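Local coordinates for exoenzyme S (Pseudomonas aeruginosa, PDB 6GN8), which is a secreted toxin that probably transfers ADP-ribose from NAD to host proteins through this C-terminal domain, a separate part of the whole protein probably stimulating GTP hydrolysis by GTPases, at residues A55-L60 with S162-Y167; Q90-A95 with D130-T135; F154-I159 with A201-L206; K34-D39 with G65-D70; D116-V121 with T179-L184. The protein carries 2 engineered substitutions. All blocks are in the same frame, centred on the assembly; numbering follows the deposited sequence.

Contact 1: residues A55-L60 with S162-Y167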
# COMPACT_ATOMS: atom_id res chain seq x y z
N ALA C 55 -25.14 -30.70 -28.30
CA ALA C 55 -24.49 -31.61 -27.35
C ALA C 55 -24.27 -30.96 -26.01
O ALA C 55 -24.54 -31.58 -24.98
CB ALA C 55 -23.15 -32.08 -27.91
N GLU C 56 -23.83 -29.68 -26.01
CA GLU C 56 -23.54 -28.89 -24.81
C GLU C 56 -24.82 -28.49 -24.08
O GLU C 56 -24.88 -28.62 -22.86
CB GLU C 56 -22.71 -27.65 -25.19
CG GLU C 56 -21.29 -28.02 -25.58
CD GLU C 56 -20.60 -27.11 -26.57
OE1 GLU C 56 -20.92 -25.90 -26.63
OE2 GLU C 56 -19.72 -27.62 -27.29
N VAL C 57 -25.83 -28.01 -24.83
CA VAL C 57 -27.13 -27.59 -24.30
C VAL C 57 -27.82 -28.80 -23.65
O VAL C 57 -28.30 -28.68 -22.53
CB VAL C 57 -27.99 -26.89 -25.41
CG1 VAL C 57 -29.42 -26.63 -24.94
CG2 VAL C 57 -27.34 -25.59 -25.86
N MET C 58 -27.81 -29.98 -24.30
CA MET C 58 -28.39 -31.20 -23.71
C MET C 58 -27.58 -31.65 -22.47
O MET C 58 -28.19 -32.00 -21.46
CB MET C 58 -28.45 -32.35 -24.73
CG MET C 58 -29.38 -32.11 -25.92
SD MET C 58 -29.54 -33.61 -26.93
CE MET C 58 -27.90 -33.76 -27.60
N ALA C 59 -26.23 -31.64 -22.53
CA ALA C 59 -25.40 -32.05 -21.39
C ALA C 59 -25.61 -31.14 -20.15
O ALA C 59 -25.75 -31.64 -19.02
CB ALA C 59 -23.94 -32.08 -21.77
N LEU C 60 -25.65 -29.79 -20.38
CA LEU C 60 -25.88 -28.79 -19.33
C LEU C 60 -27.28 -28.98 -18.73
O LEU C 60 -27.42 -28.89 -17.51
CB LEU C 60 -25.68 -27.35 -19.87
CG LEU C 60 -24.23 -26.91 -20.19
CD1 LEU C 60 -24.22 -25.76 -21.19
CD2 LEU C 60 -23.48 -26.48 -18.94
N SER C 162 -29.94 -20.97 -16.93
CA SER C 162 -31.31 -20.63 -16.55
C SER C 162 -32.30 -20.75 -17.70
O SER C 162 -33.48 -21.02 -17.46
CB SER C 162 -31.39 -19.25 -15.89
OG SER C 162 -30.95 -18.21 -16.74
N GLY C 163 -31.82 -20.65 -18.93
CA GLY C 163 -32.65 -20.82 -20.12
C GLY C 163 -32.77 -22.27 -20.55
O GLY C 163 -33.61 -22.60 -21.40
N ILE C 164 -31.94 -23.16 -19.98
CA ILE C 164 -31.96 -24.60 -20.29
C ILE C 164 -32.77 -25.36 -19.19
O ILE C 164 -33.70 -26.11 -19.50
CB ILE C 164 -30.50 -25.15 -20.44
CG1 ILE C 164 -29.64 -24.27 -21.41
CG2 ILE C 164 -30.51 -26.60 -20.90
CD1 ILE C 164 -28.06 -24.39 -21.30
N SER C 165 -32.41 -25.17 -17.91
CA SER C 165 -33.09 -25.83 -16.79
C SER C 165 -33.15 -24.82 -15.64
O SER C 165 -32.15 -24.14 -15.35
CB SER C 165 -32.38 -27.14 -16.42
OG SER C 165 -32.99 -27.82 -15.33
N ASN C 166 -34.39 -24.62 -15.08
CA ASN C 166 -34.68 -23.58 -14.09
C ASN C 166 -35.74 -23.99 -13.07
O ASN C 166 -36.60 -23.17 -12.72
CB ASN C 166 -35.12 -22.30 -14.82
CG ASN C 166 -34.97 -21.00 -14.05
OD1 ASN C 166 -34.08 -20.83 -13.21
ND2 ASN C 166 -35.86 -20.05 -14.32
N TYR C 167 -35.65 -25.22 -12.53
CA TYR C 167 -36.55 -25.63 -11.43
C TYR C 167 -36.37 -24.64 -10.30
O TYR C 167 -35.22 -24.27 -10.02
CB TYR C 167 -36.23 -27.04 -10.91
CG TYR C 167 -36.71 -28.19 -11.77
CD1 TYR C 167 -38.07 -28.45 -11.90
CD2 TYR C 167 -35.81 -29.07 -12.35
CE1 TYR C 167 -38.52 -29.54 -12.64
CE2 TYR C 167 -36.24 -30.17 -13.09
CZ TYR C 167 -37.60 -30.39 -13.24
OH TYR C 167 -38.06 -31.46 -13.97

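Contact 2: residues Q90-A95 with D130-T135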
# COMPACT_ATOMS: atom_id res chain seq x y z
N GLN C 90 -18.22 -34.74 -20.90
CA GLN C 90 -17.50 -34.17 -22.05
C GLN C 90 -18.31 -33.04 -22.72
O GLN C 90 -17.70 -32.07 -23.17
CB GLN C 90 -17.00 -35.20 -23.09
CG GLN C 90 -17.93 -36.32 -23.47
CD GLN C 90 -17.20 -37.48 -24.13
OE1 GLN C 90 -17.51 -37.89 -25.26
NE2 GLN C 90 -16.23 -38.05 -23.44
N GLY C 91 -19.65 -33.10 -22.67
CA GLY C 91 -20.52 -32.05 -23.17
C GLY C 91 -20.41 -30.77 -22.35
O GLY C 91 -20.46 -29.67 -22.89
N MET C 92 -20.22 -30.91 -21.03
CA MET C 92 -20.06 -29.78 -20.14
C MET C 92 -18.67 -29.19 -20.28
O MET C 92 -18.59 -27.97 -20.36
CB MET C 92 -20.35 -30.14 -18.68
CG MET C 92 -21.84 -30.36 -18.44
SD MET C 92 -22.20 -30.65 -16.69
CE MET C 92 -21.51 -32.10 -16.51
N SER C 93 -17.61 -30.02 -20.37
CA SER C 93 -16.22 -29.56 -20.60
C SER C 93 -16.13 -28.74 -21.88
O SER C 93 -15.56 -27.66 -21.85
CB SER C 93 -15.26 -30.74 -20.69
OG SER C 93 -15.17 -31.44 -19.46
N ALA C 94 -16.71 -29.22 -22.99
CA ALA C 94 -16.71 -28.53 -24.29
C ALA C 94 -17.40 -27.15 -24.18
O ALA C 94 -16.87 -26.17 -24.71
CB ALA C 94 -17.41 -29.39 -25.34
N ALA C 95 -18.54 -27.09 -23.43
CA ALA C 95 -19.31 -25.88 -23.17
C ALA C 95 -18.47 -24.83 -22.44
O ALA C 95 -18.62 -23.64 -22.75
CB ALA C 95 -20.55 -26.21 -22.33
N ASP C 130 -13.87 -31.14 -6.83
CA ASP C 130 -13.63 -32.09 -7.93
C ASP C 130 -14.84 -32.19 -8.85
O ASP C 130 -14.70 -32.47 -10.04
CB ASP C 130 -13.22 -33.47 -7.41
CG ASP C 130 -11.76 -33.58 -6.99
OD1 ASP C 130 -10.99 -32.60 -7.21
OD2 ASP C 130 -11.38 -34.64 -6.45
N GLY C 131 -16.03 -31.95 -8.29
CA GLY C 131 -17.26 -31.92 -9.06
C GLY C 131 -17.49 -30.54 -9.65
O GLY C 131 -16.73 -29.61 -9.39
N TYR C 132 -18.54 -30.40 -10.47
CA TYR C 132 -18.93 -29.09 -11.01
C TYR C 132 -19.52 -28.28 -9.84
O TYR C 132 -20.03 -28.88 -8.89
CB TYR C 132 -19.93 -29.25 -12.17
CG TYR C 132 -19.28 -29.82 -13.41
CD1 TYR C 132 -19.21 -31.20 -13.61
CD2 TYR C 132 -18.74 -28.99 -14.38
CE1 TYR C 132 -18.56 -31.73 -14.72
CE2 TYR C 132 -18.09 -29.51 -15.50
CZ TYR C 132 -18.02 -30.88 -15.67
OH TYR C 132 -17.43 -31.40 -16.79
N LEU C 133 -19.40 -26.95 -9.89
CA LEU C 133 -19.90 -26.07 -8.83
C LEU C 133 -21.15 -25.27 -9.29
O LEU C 133 -21.06 -24.26 -10.02
CB LEU C 133 -18.81 -25.11 -8.33
CG LEU C 133 -19.05 -24.48 -6.96
CD1 LEU C 133 -18.66 -25.43 -5.84
CD2 LEU C 133 -18.27 -23.20 -6.80
N SER C 134 -22.30 -25.74 -8.83
CA SER C 134 -23.59 -25.12 -9.07
C SER C 134 -23.79 -23.99 -8.06
O SER C 134 -23.60 -24.15 -6.84
CB SER C 134 -24.71 -26.16 -8.96
OG SER C 134 -24.43 -27.30 -9.76
N THR C 135 -24.10 -22.83 -8.59
CA THR C 135 -24.40 -21.66 -7.78
C THR C 135 -25.70 -21.12 -8.37
O THR C 135 -26.11 -21.54 -9.47
CB THR C 135 -23.22 -20.67 -7.76
OG1 THR C 135 -23.09 -20.07 -9.03
CG2 THR C 135 -21.89 -21.29 -7.34

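Contact 3: residues F154-I159 with A201-L206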
# COMPACT_ATOMS: atom_id res chain seq x y z
N PHE C 154 -17.85 -15.06 -6.41
CA PHE C 154 -17.54 -14.03 -7.42
C PHE C 154 -16.69 -14.67 -8.51
O PHE C 154 -15.65 -15.25 -8.21
CB PHE C 154 -16.81 -12.82 -6.79
CG PHE C 154 -17.71 -12.04 -5.87
CD1 PHE C 154 -18.54 -11.04 -6.37
CD2 PHE C 154 -17.77 -12.34 -4.51
CE1 PHE C 154 -19.38 -10.32 -5.51
CE2 PHE C 154 -18.62 -11.64 -3.66
CZ PHE C 154 -19.42 -10.63 -4.16
N GLY C 155 -17.17 -14.58 -9.75
CA GLY C 155 -16.45 -15.15 -10.88
C GLY C 155 -16.79 -14.58 -12.24
O GLY C 155 -17.67 -13.72 -12.36
N ARG C 156 -16.10 -15.06 -13.27
CA ARG C 156 -16.36 -14.66 -14.65
C ARG C 156 -16.58 -15.86 -15.59
O ARG C 156 -17.18 -15.68 -16.65
CB ARG C 156 -15.20 -13.80 -15.17
CG ARG C 156 -15.36 -12.32 -14.85
CD ARG C 156 -14.23 -11.51 -15.47
NE ARG C 156 -14.01 -10.26 -14.75
CZ ARG C 156 -14.15 -9.05 -15.28
NH1 ARG C 156 -13.94 -7.97 -14.54
NH2 ARG C 156 -14.50 -8.91 -16.55
N SER C 157 -16.10 -17.08 -15.22
CA SER C 157 -16.10 -18.26 -16.11
C SER C 157 -17.32 -19.20 -15.98
O SER C 157 -17.31 -20.30 -16.55
CB SER C 157 -14.83 -19.08 -15.91
OG SER C 157 -13.72 -18.22 -16.13
N GLY C 158 -18.35 -18.74 -15.27
CA GLY C 158 -19.56 -19.52 -15.06
C GLY C 158 -20.47 -19.54 -16.27
O GLY C 158 -20.50 -18.57 -17.02
N ILE C 159 -21.22 -20.64 -16.46
CA ILE C 159 -22.19 -20.77 -17.55
C ILE C 159 -23.59 -20.62 -16.96
O ILE C 159 -23.96 -21.32 -16.01
CB ILE C 159 -22.01 -22.08 -18.38
CG1 ILE C 159 -20.65 -22.05 -19.15
CG2 ILE C 159 -23.21 -22.34 -19.35
CD1 ILE C 159 -20.28 -23.32 -19.75
N ALA C 201 -10.02 -17.86 -8.56
CA ALA C 201 -8.59 -17.51 -8.46
C ALA C 201 -8.08 -16.75 -9.70
O ALA C 201 -7.40 -15.72 -9.55
CB ALA C 201 -7.75 -18.76 -8.23
N ALA C 202 -8.50 -17.19 -10.90
CA ALA C 202 -8.16 -16.62 -12.21
C ALA C 202 -8.61 -15.14 -12.40
O ALA C 202 -8.27 -14.55 -13.44
CB ALA C 202 -8.77 -17.48 -13.31
N LEU C 203 -9.35 -14.55 -11.42
CA LEU C 203 -9.79 -13.15 -11.51
C LEU C 203 -8.64 -12.15 -11.25
O LEU C 203 -8.58 -11.08 -11.87
CB LEU C 203 -10.94 -12.86 -10.53
CG LEU C 203 -12.33 -13.25 -11.02
CD1 LEU C 203 -13.39 -12.85 -10.01
CD2 LEU C 203 -12.64 -12.62 -12.35
N GLY C 204 -7.77 -12.51 -10.31
CA GLY C 204 -6.65 -11.69 -9.89
C GLY C 204 -6.71 -11.43 -8.40
O GLY C 204 -7.59 -11.96 -7.71
N GLU C 205 -5.79 -10.59 -7.90
CA GLU C 205 -5.76 -10.26 -6.48
C GLU C 205 -6.18 -8.79 -6.30
O GLU C 205 -6.62 -8.41 -5.21
CB GLU C 205 -4.38 -10.59 -5.86
CG GLU C 205 -4.12 -12.10 -5.81
CD GLU C 205 -2.89 -12.60 -5.08
OE1 GLU C 205 -1.76 -12.27 -5.51
OE2 GLU C 205 -3.05 -13.35 -4.09
N LEU C 206 -6.17 -8.02 -7.40
CA LEU C 206 -6.62 -6.63 -7.47
C LEU C 206 -8.14 -6.54 -7.73
O LEU C 206 -8.71 -5.45 -7.77
CB LEU C 206 -5.85 -5.90 -8.58
CG LEU C 206 -4.30 -6.00 -8.56
CD1 LEU C 206 -3.70 -5.44 -9.85
CD2 LEU C 206 -3.69 -5.29 -7.34

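Contact 4: residues K34-D39 with G65-D70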
# COMPACT_ATOMS: atom_id res chain seq x y z
N LYS C 34 -28.75 -41.25 -28.06
CA LYS C 34 -28.76 -42.72 -28.03
C LYS C 34 -28.89 -43.21 -26.59
O LYS C 34 -29.67 -44.13 -26.33
CB LYS C 34 -27.49 -43.31 -28.67
CG LYS C 34 -27.49 -43.29 -30.19
CD LYS C 34 -26.08 -43.59 -30.73
CE LYS C 34 -25.98 -43.57 -32.23
NZ LYS C 34 -24.65 -44.06 -32.69
N ARG C 35 -28.14 -42.57 -25.65
CA ARG C 35 -28.05 -42.94 -24.24
C ARG C 35 -29.21 -42.44 -23.39
O ARG C 35 -29.67 -43.21 -22.54
CB ARG C 35 -26.72 -42.42 -23.65
CG ARG C 35 -26.46 -42.70 -22.17
CD ARG C 35 -26.53 -44.17 -21.81
NE ARG C 35 -26.20 -44.40 -20.40
CZ ARG C 35 -27.06 -44.29 -19.39
NH1 ARG C 35 -28.32 -43.95 -19.61
NH2 ARG C 35 -26.67 -44.53 -18.15
N PHE C 36 -29.62 -41.17 -23.53
CA PHE C 36 -30.67 -40.61 -22.68
C PHE C 36 -31.99 -40.37 -23.40
O PHE C 36 -32.91 -39.92 -22.74
CB PHE C 36 -30.20 -39.28 -22.05
CG PHE C 36 -29.02 -39.46 -21.15
CD1 PHE C 36 -29.17 -40.00 -19.88
CD2 PHE C 36 -27.74 -39.11 -21.58
CE1 PHE C 36 -28.06 -40.22 -19.05
CE2 PHE C 36 -26.64 -39.30 -20.75
CZ PHE C 36 -26.81 -39.85 -19.49
N GLY C 37 -32.08 -40.65 -24.70
CA GLY C 37 -33.32 -40.44 -25.45
C GLY C 37 -33.97 -39.09 -25.18
O GLY C 37 -33.26 -38.08 -25.09
N ALA C 38 -35.30 -39.08 -24.93
CA ALA C 38 -36.15 -37.89 -24.68
C ALA C 38 -35.68 -37.05 -23.50
O ALA C 38 -36.01 -35.86 -23.42
CB ALA C 38 -37.59 -38.33 -24.45
N ASP C 39 -34.92 -37.67 -22.58
CA ASP C 39 -34.34 -37.01 -21.40
C ASP C 39 -33.32 -35.98 -21.84
O ASP C 39 -33.22 -34.92 -21.22
CB ASP C 39 -33.70 -38.03 -20.45
CG ASP C 39 -34.66 -38.66 -19.45
OD1 ASP C 39 -35.88 -38.35 -19.52
OD2 ASP C 39 -34.19 -39.44 -18.58
N GLY C 65 -30.91 -30.37 -14.47
CA GLY C 65 -32.19 -30.97 -14.11
C GLY C 65 -32.13 -32.07 -13.07
O GLY C 65 -32.97 -32.09 -12.16
N ILE C 66 -31.17 -33.04 -13.20
CA ILE C 66 -31.14 -34.14 -12.23
C ILE C 66 -29.78 -34.85 -12.07
O ILE C 66 -29.50 -35.36 -10.98
CB ILE C 66 -32.25 -35.18 -12.61
CG1 ILE C 66 -32.59 -36.10 -11.41
CG2 ILE C 66 -31.93 -35.97 -13.89
CD1 ILE C 66 -33.98 -36.68 -11.42
N HIS C 67 -28.99 -34.95 -13.13
CA HIS C 67 -27.76 -35.75 -13.11
C HIS C 67 -26.62 -35.15 -12.34
O HIS C 67 -25.62 -35.83 -12.17
CB HIS C 67 -27.30 -36.07 -14.53
CG HIS C 67 -28.16 -37.06 -15.23
ND1 HIS C 67 -29.29 -36.68 -15.91
CD2 HIS C 67 -28.01 -38.40 -15.34
CE1 HIS C 67 -29.81 -37.79 -16.42
NE2 HIS C 67 -29.08 -38.85 -16.09
N TYR C 68 -26.76 -33.93 -11.81
CA TYR C 68 -25.71 -33.28 -11.04
C TYR C 68 -25.35 -34.14 -9.83
O TYR C 68 -24.17 -34.31 -9.54
CB TYR C 68 -26.11 -31.84 -10.61
CG TYR C 68 -27.35 -31.75 -9.74
CD1 TYR C 68 -28.61 -31.61 -10.32
CD2 TYR C 68 -27.27 -31.83 -8.35
CE1 TYR C 68 -29.77 -31.58 -9.52
CE2 TYR C 68 -28.41 -31.76 -7.55
CZ TYR C 68 -29.66 -31.65 -8.14
OH TYR C 68 -30.79 -31.60 -7.37
N ALA C 69 -26.37 -34.70 -9.15
CA ALA C 69 -26.18 -35.47 -7.94
C ALA C 69 -25.31 -36.70 -8.21
O ALA C 69 -24.25 -36.82 -7.61
CB ALA C 69 -27.52 -35.85 -7.33
N ASP C 70 -25.71 -37.56 -9.15
CA ASP C 70 -24.92 -38.76 -9.43
C ASP C 70 -23.52 -38.42 -10.03
O ASP C 70 -22.53 -39.01 -9.58
CB ASP C 70 -25.70 -39.76 -10.31
CG ASP C 70 -25.95 -39.33 -11.75
OD1 ASP C 70 -25.06 -39.56 -12.61
OD2 ASP C 70 -27.04 -38.80 -12.03

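Contact 5: residues D116-V121 with T179-L184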
# COMPACT_ATOMS: atom_id res chain seq x y z
N ASP C 116 -18.23 -28.68 2.34
CA ASP C 116 -17.89 -28.84 0.93
C ASP C 116 -16.38 -28.99 0.81
O ASP C 116 -15.70 -29.17 1.82
CB ASP C 116 -18.45 -27.68 0.07
CG ASP C 116 -18.26 -26.27 0.59
OD1 ASP C 116 -17.24 -26.02 1.28
OD2 ASP C 116 -19.11 -25.41 0.29
N ALA C 117 -15.85 -28.92 -0.42
CA ALA C 117 -14.43 -29.04 -0.71
C ALA C 117 -13.59 -27.87 -0.16
O ALA C 117 -12.37 -28.00 -0.08
CB ALA C 117 -14.24 -29.15 -2.21
N PHE C 118 -14.23 -26.76 0.22
CA PHE C 118 -13.50 -25.58 0.69
C PHE C 118 -13.34 -25.56 2.20
O PHE C 118 -12.68 -24.66 2.72
CB PHE C 118 -14.17 -24.30 0.19
CG PHE C 118 -14.24 -24.31 -1.32
CD1 PHE C 118 -13.12 -24.00 -2.08
CD2 PHE C 118 -15.40 -24.70 -1.97
CE1 PHE C 118 -13.16 -24.07 -3.47
CE2 PHE C 118 -15.43 -24.78 -3.36
CZ PHE C 118 -14.32 -24.46 -4.10
N ASN C 119 -13.87 -26.58 2.89
CA ASN C 119 -13.73 -26.74 4.34
C ASN C 119 -12.26 -26.84 4.73
O ASN C 119 -11.84 -26.25 5.72
CB ASN C 119 -14.47 -27.99 4.80
CG ASN C 119 -15.86 -27.72 5.31
OD1 ASN C 119 -16.68 -27.05 4.66
ND2 ASN C 119 -16.16 -28.24 6.47
N ALA C 120 -11.49 -27.55 3.91
CA ALA C 120 -10.06 -27.79 4.11
C ALA C 120 -9.22 -26.55 3.81
O ALA C 120 -8.22 -26.33 4.50
CB ALA C 120 -9.61 -28.94 3.23
N VAL C 121 -9.62 -25.75 2.79
CA VAL C 121 -8.90 -24.56 2.31
C VAL C 121 -8.90 -23.45 3.38
O VAL C 121 -9.96 -23.03 3.84
CB VAL C 121 -9.45 -24.03 0.96
CG1 VAL C 121 -8.50 -22.99 0.36
CG2 VAL C 121 -9.68 -25.17 -0.03
N THR C 179 -12.47 -25.99 -10.59
CA THR C 179 -12.24 -24.55 -10.70
C THR C 179 -11.68 -24.07 -9.38
O THR C 179 -12.33 -24.18 -8.33
CB THR C 179 -13.50 -23.77 -11.12
OG1 THR C 179 -13.84 -24.14 -12.45
CG2 THR C 179 -13.28 -22.23 -11.08
N ASP C 180 -10.45 -23.57 -9.46
CA ASP C 180 -9.70 -23.02 -8.35
C ASP C 180 -10.39 -21.76 -7.86
O ASP C 180 -10.63 -20.81 -8.61
CB ASP C 180 -8.24 -22.73 -8.78
CG ASP C 180 -7.30 -23.92 -8.79
OD1 ASP C 180 -7.53 -24.88 -8.02
OD2 ASP C 180 -6.31 -23.88 -9.55
N MET C 181 -10.74 -21.81 -6.58
CA MET C 181 -11.39 -20.74 -5.83
C MET C 181 -10.53 -20.33 -4.61
O MET C 181 -10.00 -21.20 -3.90
CB MET C 181 -12.78 -21.20 -5.36
CG MET C 181 -13.76 -21.49 -6.49
SD MET C 181 -14.48 -19.98 -7.15
CE MET C 181 -15.79 -20.68 -8.13
N ARG C 182 -10.39 -19.02 -4.40
CA ARG C 182 -9.76 -18.43 -3.23
C ARG C 182 -10.79 -18.17 -2.17
O ARG C 182 -11.84 -17.57 -2.45
CB ARG C 182 -9.06 -17.13 -3.57
CG ARG C 182 -8.10 -16.67 -2.45
CD ARG C 182 -7.29 -15.45 -2.85
NE ARG C 182 -6.65 -15.63 -4.15
CZ ARG C 182 -5.45 -16.17 -4.34
NH1 ARG C 182 -4.96 -16.30 -5.57
NH2 ARG C 182 -4.74 -16.61 -3.31
N VAL C 183 -10.50 -18.62 -0.94
CA VAL C 183 -11.37 -18.37 0.18
C VAL C 183 -11.06 -16.94 0.69
O VAL C 183 -10.04 -16.75 1.32
CB VAL C 183 -11.22 -19.44 1.28
CG1 VAL C 183 -12.12 -19.13 2.49
CG2 VAL C 183 -11.53 -20.82 0.73
N LEU C 184 -11.91 -15.96 0.37
CA LEU C 184 -11.72 -14.57 0.80
C LEU C 184 -12.09 -14.37 2.28
O LEU C 184 -11.60 -13.45 2.93
CB LEU C 184 -12.57 -13.63 -0.07
CG LEU C 184 -12.18 -13.49 -1.57
CD1 LEU C 184 -12.87 -12.33 -2.18
CD2 LEU C 184 -10.66 -13.34 -1.76

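Contact 1: residues A55-L60 with S162-Y167
Ile164 meets helix 54-77 with both of its branches, one at Val57 and the other a turn later at Leu60. Its CG2 methyl lies against the backbone as well as a side chain: Ile164 CG2 is 3.4 Å from Val57 O and 4.2 Å from Val57 CG1. The longer branch carries the second contact, Ile164 CD1 standing 4.1 Å from Leu60 CB and equally 4.1 Å from Leu60 CD1. The two branches can serve neighbouring residues because CG2 is set opposite the backbone N while CG1 leaves beside it (chi1 -50°) and then runs on extended to CD1. On the helix, Val57 presents CG1, which its chi1 of 171° turns to the carbonyl side. All three residues are buried; their side chains meet through carbon alone, and the one polar atom touched is the carbonyl oxygen of Val57. Segment 162-167 belongs to the loop between strands 159-160 and 172-175, which probably corresponds to the turn-turn loop that related ADP-ribosylating toxins carry ahead of their catalytic glutamates; residues 162-164 take helical backbone angles without regular helical bonding. In the second shell, Ile164 O is hydrogen-bonded to Arg46 NH2, its side chain also packs on Tyr43 and Gln47, and Asn166 bonds through its amide to Asn169 and Lys171. Leu60 also touches Ala95 of helix 83-99, and Glu56 forms a salt bridge to Lys98.

Contact 2: residues Q90-A95 with D130-T135
One face of the Tyr132 ring is covered by Met92, whose SD sits 4.1 Å above the plane and nearly over the Tyr132 centre, only 5° off the ring normal. This is a Met-aromatic contact. The Met92 methyl shares it through a CH-pi approach: CE is 3.9 Å from the ring centroid, displaced toward the rim, where it comes within 3.5 Å of Tyr132 CE1. A bend at the last torsion (chi3 -69°) turns CE over the ring instead of letting it run past. At the phenol end, Met92 CB is 3.7 Å from Tyr132 OH, so the thioether chain spans the ring from hydroxyl to centre. Ser93 OG also stands near that hydroxyl, 3.5 Å from Tyr132 OH, but the polar partners lie elsewhere: Tyr132 OH bonds to Asp89 OD1 and Lys177 NZ, and Ser93 OG to Asp89 O. The ring is thus gripped at its polar end and covered by sulfur on one face. It joins helix 83-99 to the residue just before strand 133-136, whose Ser134 and Thr135 open the Ser-Thr-Ser sequence characteristic of this toxin family. Met92 also packs on Tyr63 and Leu71 of helix 54-77, while strand 133-136 pairs with strand 172-175.

Contact 3: residues F154-I159 with A201-L206
Leu203 splits its two methyls between the backbone of strand 149-155 and the stem of Arg156. CD2 sits against the extended stem of the arginine (chi2 -176°, chi3 -155°), the two side chains crossing at about a right angle: Leu203 CD2 is 3.7 Å from Arg156 CG, 3.7 Å from Arg156 CD and 3.6 Å from Arg156 NE, which it meets at the edge of the guanidinium, in its plane. The other methyl turns to the strand, with Leu203 CD1 3.8 Å from Phe154 O and 3.9 Å from Gly155 CA. The segments thus meet by van der Waals contact of leucine methyls, partly with polar atoms, and the hydrogen bonds go elsewhere. Glu200 receives Arg156 N on one carboxylate oxygen and Ser157 OG bonds to the other, and Arg156 NH2 makes a weak bond to Ala102 O. A chain of another protein in the assembly approaches here too: an aromatic side chain of that chain stacks on the Phe154 ring, and Leu203 packs on an aromatic side chain of that same chain. Strands 149-155 and 194-200 are parallel neighbours in the mixed sheet of the ADP-ribosyltransferase fold, and Leu203, in the short 3-10 turn after the second, closes over their C-terminal ends.

Contact 4: residues K34-D39 with G65-D70
His67 of helix 54-77 is met by Phe36, at the C-terminal end of helix 24-36, across this surface contact, and along 65-70 the interaction comes down to that one residue. At Gly65 the chain enters a wider pi-type turn that runs to His67; its carbonyl oxygen bonds to a methylpentanediol molecule, probably from the crystallisation liquor. His67 follows, its imidazole leaving the helix beside the backbone N (chi1 -72°) and reaching toward helix 24-36. From the opposite direction comes the Phe36 ring, placing Phe36 CE1 3.4 Å from His67 NE2 and 4.0 Å from His67 CE1. The centroids are 5.0 Å apart and the planes at 74°, an oblique meeting that fits neither a stack nor a true edge-to-face pair. Both residues also touch a crystal neighbour, so lattice packing may influence this geometry. Beyond His67, the N atoms of Ala69 and Asp70 lack a bond to the preceding turn, so the helix is kinked, and Asp70 OD1 is held by Gln85 NE2 of helix 83-99. On the other segment, Arg35 CG lies 3.7 Å above one face of Phe36, toward its rim, and Gly37, with positive phi, follows the end of helix 24-36 and stands at the N-cap position of helix 38-41. Both rings also touch Ile88. His67 ND1 is hydrogen-bonded to Leu62 O, which helps fix the ring's rotation and assigns that nitrogen a proton; NE2 is then the end turned to Phe36. Asp39 OD2, 5.7 Å from His67 NE2, and Arg35 NH1, 6.2 Å from it, would probably pull the imidazole's ionisation in opposite senses.

Contact 5: residues D116-V121 with T179-L184
Phe118 and Met181 make the tight half of this contact: Phe118 CE1 is 3.5 Å from Met181 CB, and Phe118 CZ is 3.9 Å from Met181 CG. The ring meets the base of the methionine obliquely, while the bend at chi2 (-80°) carries the thioether away from the segment 116-121. A second close point lies at the end of the loop, where Val121 CG1 comes within 3.7 Å of Val183 CG2. Between these points the packing slackens, Phe118 CB and Val183 CG2 being 4.4 Å apart. The strand alternates accordingly, Met181 and Val183 facing the loop and Asp180 and Arg182 pointing to the reverse side, where Asp180 OD1 bonds to His128 and Arg182 NH2 to Gly124 O. On the loop, Asn119 and Ala120 are exposed to solvent. A type I turn from Asp116 to Asn119 shapes it, reinforced by Asp116 N bonding to Asn119 OD1 (158° at the hydrogen) and by an Asx turn in which Phe118 N bonds 3.3 Å away to Asp116 OD1, approaching from above the carboxylate plane. That same OD1 has a salt bridge to Arg196, which links the turn to strand 194-200. Leu133 of strand 133-136 packs on both Phe118 and Met181, and Leu198 of strand 194-200 on Phe118 and Val183. The chemistry is thus divided: apolar carbons alone join loop and strand 180-188, while polar bonds within the turn, and to Arg196, probably help to orient Phe118.

Overall arrangement
The five contacts run from the helical part of the domain to its mixed sheet. Contacts 1 and 2 have centres 12 Å apart and touch where Glu56 CG lies 3.3 Å from Gly91 O, packing helix 54-77 on helix 83-99. Contact 4, on the same helix as contact 1, lies 11 Å from it by centres. Ile159 of contact 3 links to contacts 1 and 2, touching Leu60 and Ala95. Leu133 carries contact 2 into contact 5, and Ala201 N probably bonds to Asp180 O, 3.0 Å away, tying contacts 3 and 5. Contact 2, at the Ser-Thr-Ser segment, and contact 1, on the probable turn-turn loop, probably frame the NAD-binding cleft. Contacts 3 and 4 lie far apart, centres 29 Å apart.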